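Gigastasin (Haementeria ghilianii, PDB 5UBM) probably inhibits serine proteases, as other leech proteins of the antistasin family do, with the complement protease C1s a likely target. Local coordinates at residues G86-K91 with K103-V108. Numbering follows the deposited sequence.
Sequences GFKTDK and KETACV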
ATOM      1  N   GLY C  86      16.430 -20.895   7.531  1.00 52.44           N
ATOM      2  CA  GLY C  86      15.883 -21.254   8.826  1.00 49.98           C
ATOM      3  C   GLY C  86      16.433 -20.391   9.947  1.00 45.94           C
ATOM      4  O   GLY C  86      17.413 -19.658   9.772  1.00 40.62           O
ATOM      5  N   PHE C  87      15.790 -20.466  11.106  1.00 46.72           N
ATOM      6  CA  PHE C  87      16.265 -19.740  12.278  1.00 44.51           C
ATOM      7  C   PHE C  87      17.545 -20.369  12.817  1.00 46.63           C
ATOM      8  O   PHE C  87      17.706 -21.593  12.802  1.00 44.95           O
ATOM      9  CB  PHE C  87      15.190 -19.709  13.366  1.00 40.88           C
ATOM     10  CG  PHE C  87      14.131 -18.666  13.146  1.00 38.10           C
ATOM     11  CD1 PHE C  87      13.146 -18.847  12.184  1.00 38.08           C
ATOM     12  CD2 PHE C  87      14.110 -17.511  13.911  1.00 35.55           C
ATOM     13  CE1 PHE C  87      12.166 -17.889  11.982  1.00 37.38           C
ATOM     14  CE2 PHE C  87      13.129 -16.549  13.719  1.00 36.36           C
ATOM     15  CZ  PHE C  87      12.157 -16.735  12.750  1.00 35.96           C
ATOM     16  N   LYS C  88      18.462 -19.524  13.276  1.00 45.77           N
ATOM     17  CA  LYS C  88      19.669 -20.007  13.920  1.00 48.31           C
ATOM     18  C   LYS C  88      19.299 -20.698  15.223  1.00 52.69           C
ATOM     19  O   LYS C  88      18.665 -20.099  16.090  1.00 57.31           O
ATOM     20  CB  LYS C  88      20.643 -18.860  14.179  1.00 48.67           C
ATOM     21  CG  LYS C  88      21.936 -19.301  14.836  1.00 52.46           C
ATOM     22  CD  LYS C  88      22.971 -18.191  14.829  1.00 54.41           C
ATOM     23  CE  LYS C  88      24.317 -18.703  15.307  1.00 59.18           C
ATOM     24  NZ  LYS C  88      24.753 -19.904  14.539  1.00 63.54           N
ATOM     25  N   THR C  89      19.679 -21.963  15.354  1.00 53.07           N
ATOM     26  CA  THR C  89      19.313 -22.733  16.538  1.00 57.53           C
ATOM     27  C   THR C  89      20.539 -23.156  17.340  1.00 56.35           C
ATOM     28  O   THR C  89      21.588 -23.456  16.770  1.00 56.55           O
ATOM     29  CB  THR C  89      18.498 -23.982  16.159  1.00 63.52           C
ATOM     30  OG1 THR C  89      19.296 -24.846  15.341  1.00 71.34           O
ATOM     31  CG2 THR C  89      17.257 -23.586  15.389  1.00 59.65           C
ATOM     32  N   ASP C  90      20.405 -23.179  18.663  1.00 56.58           N
ATOM     33  CA  ASP C  90      21.516 -23.573  19.526  1.00 59.24           C
ATOM     34  C   ASP C  90      21.637 -25.094  19.628  1.00 59.64           C
ATOM     35  O   ASP C  90      20.960 -25.834  18.916  1.00 59.74           O
ATOM     36  CB  ASP C  90      21.372 -22.955  20.926  1.00 65.83           C
ATOM     37  CG  ASP C  90      20.115 -23.420  21.666  1.00 75.53           C
ATOM     38  OD1 ASP C  90      19.375 -24.288  21.156  1.00 79.37           O
ATOM     39  OD2 ASP C  90      19.874 -22.911  22.783  1.00 78.58           O
ATOM     40  N   LYS C  91      22.494 -25.553  20.530  1.00 64.86           N
ATOM     41  CA  LYS C  91      22.733 -26.981  20.689  1.00 68.72           C
ATOM     42  C   LYS C  91      21.575 -27.653  21.424  1.00 72.22           C
ATOM     43  O   LYS C  91      21.436 -28.875  21.393  1.00 75.80           O
ATOM     44  CB  LYS C  91      24.055 -27.214  21.423  1.00 67.97           C
ATOM     45  CG  LYS C  91      25.235 -26.520  20.758  1.00 66.26           C
ATOM     46  CD  LYS C  91      26.570 -26.980  21.321  1.00 71.88           C
ATOM     47  CE  LYS C  91      26.729 -26.610  22.787  1.00 73.89           C
ATOM     48  NZ  LYS C  91      28.031 -27.097  23.335  1.00 77.42           N
ATOM     49  N   LYS C 103      23.998 -19.318   4.981  1.00 59.07           N
ATOM     50  CA  LYS C 103      24.054 -20.506   4.137  1.00 64.58           C
ATOM     51  C   LYS C 103      24.916 -21.606   4.773  1.00 68.44           C
ATOM     52  O   LYS C 103      24.794 -22.784   4.431  1.00 68.86           O
ATOM     53  CB  LYS C 103      24.597 -20.132   2.757  1.00 68.20           C
ATOM     54  CG  LYS C 103      24.579 -21.251   1.733  1.00 76.37           C
ATOM     55  CD  LYS C 103      25.089 -20.768   0.382  1.00 79.07           C
ATOM     56  CE  LYS C 103      25.058 -21.877  -0.656  1.00 86.13           C
ATOM     57  NZ  LYS C 103      25.542 -21.404  -1.984  1.00 93.22           N
ATOM     58  N   GLU C 104      25.766 -21.208   5.717  1.00 71.74           N
ATOM     59  CA  GLU C 104      26.749 -22.102   6.321  1.00 80.01           C
ATOM     60  C   GLU C 104      26.207 -22.799   7.569  1.00 71.97           C
ATOM     61  O   GLU C 104      26.565 -23.942   7.854  1.00 71.32           O
ATOM     62  CB  GLU C 104      28.018 -21.322   6.683  1.00 92.48           C
ATOM     63  CG  GLU C 104      28.344 -20.143   5.762  1.00104.85           C
ATOM     64  CD  GLU C 104      28.329 -20.488   4.279  1.00116.83           C
ATOM     65  OE1 GLU C 104      28.770 -21.599   3.905  1.00122.56           O
ATOM     66  OE2 GLU C 104      27.877 -19.636   3.483  1.00119.09           O
ATOM     67  N   THR C 105      25.364 -22.101   8.324  1.00 64.49           N
ATOM     68  CA  THR C 105      24.813 -22.654   9.557  1.00 62.06           C
ATOM     69  C   THR C 105      23.394 -23.159   9.331  1.00 60.06           C
ATOM     70  O   THR C 105      22.678 -23.486  10.281  1.00 59.01           O
ATOM     71  CB  THR C 105      24.819 -21.617  10.706  1.00 59.50           C
ATOM     72  OG1 THR C 105      23.888 -20.561  10.423  1.00 54.95           O
ATOM     73  CG2 THR C 105      26.213 -21.038  10.880  1.00 60.83           C
ATOM     74  N   ALA C 106      23.006 -23.229   8.062  1.00 59.39           N
ATOM     75  CA  ALA C 106      21.678 -23.680   7.671  1.00 59.15           C
ATOM     76  C   ALA C 106      21.398 -25.091   8.168  1.00 60.25           C
ATOM     77  O   ALA C 106      20.284 -25.403   8.587  1.00 59.42           O
ATOM     78  CB  ALA C 106      21.527 -23.616   6.162  1.00 63.44           C
ATOM     79  N   CYS C 107      22.421 -25.936   8.119  1.00 59.75           N
ATOM     80  CA  CYS C 107      22.301 -27.323   8.551  1.00 66.58           C
ATOM     81  C   CYS C 107      23.061 -27.574   9.853  1.00 66.57           C
ATOM     82  O   CYS C 107      23.336 -28.718  10.215  1.00 69.04           O
ATOM     83  CB  CYS C 107      22.799 -28.265   7.452  1.00 67.73           C
ATOM     84  SG  CYS C 107      21.718 -28.332   6.002  1.00104.04           S
ATOM     85  N   VAL C 108      23.398 -26.499  10.554  1.00 46.59           N
ATOM     86  CA  VAL C 108      24.024 -26.615  11.864  1.00 50.59           C
ATOM     87  C   VAL C 108      22.952 -26.592  12.950  1.00 55.08           C
ATOM     88  O   VAL C 108      22.102 -25.699  12.969  1.00 57.42           O
ATOM     89  CB  VAL C 108      25.037 -25.486  12.107  1.00 48.55           C
ATOM     90  CG1 VAL C 108      25.509 -25.499  13.549  1.00 46.91           C
ATOM     91  CG2 VAL C 108      26.202 -25.622  11.152  1.00 44.14           C
TER
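T105 meets K88 first: its methyl CG2 lies 4.1 Å from K88 NZ, with T105 CB scarcely farther from the same nitrogen, at 4.2 Å. The lysine leaves strand 87-89 with CG anti to the backbone N (chi1 -179°) and stays extended until a bend at chi4 (53°), which sets the ammonium group beside the methyl. T105 OG1 instead hydrogen-bonds N101 OD1 and T102 N, within its own loop. T105 also begins a type I beta turn, closed by V108 N to T105 O at 3.1 Å. Inside the turn, A106 offers its carbonyl O to R52 NH1, and C107 forms the disulfide to C118, fastening the turn to the hairpin of strands 117-119 and 124-126. At V108, carbonyl O comes within 3.8 Å of T89 OG1, too long for a hydrogen bond; that hydroxyl bonds N109 O, one residue on, and R52 NH2. The two segments thus share no hydrogen bond of their own and bury just 133 Å² together. Their direct touch is slight, a loose van der Waals one, while R52, from earlier in the chain, and the T89-N109 and G86-N101 hydrogen bonds link strand and loop.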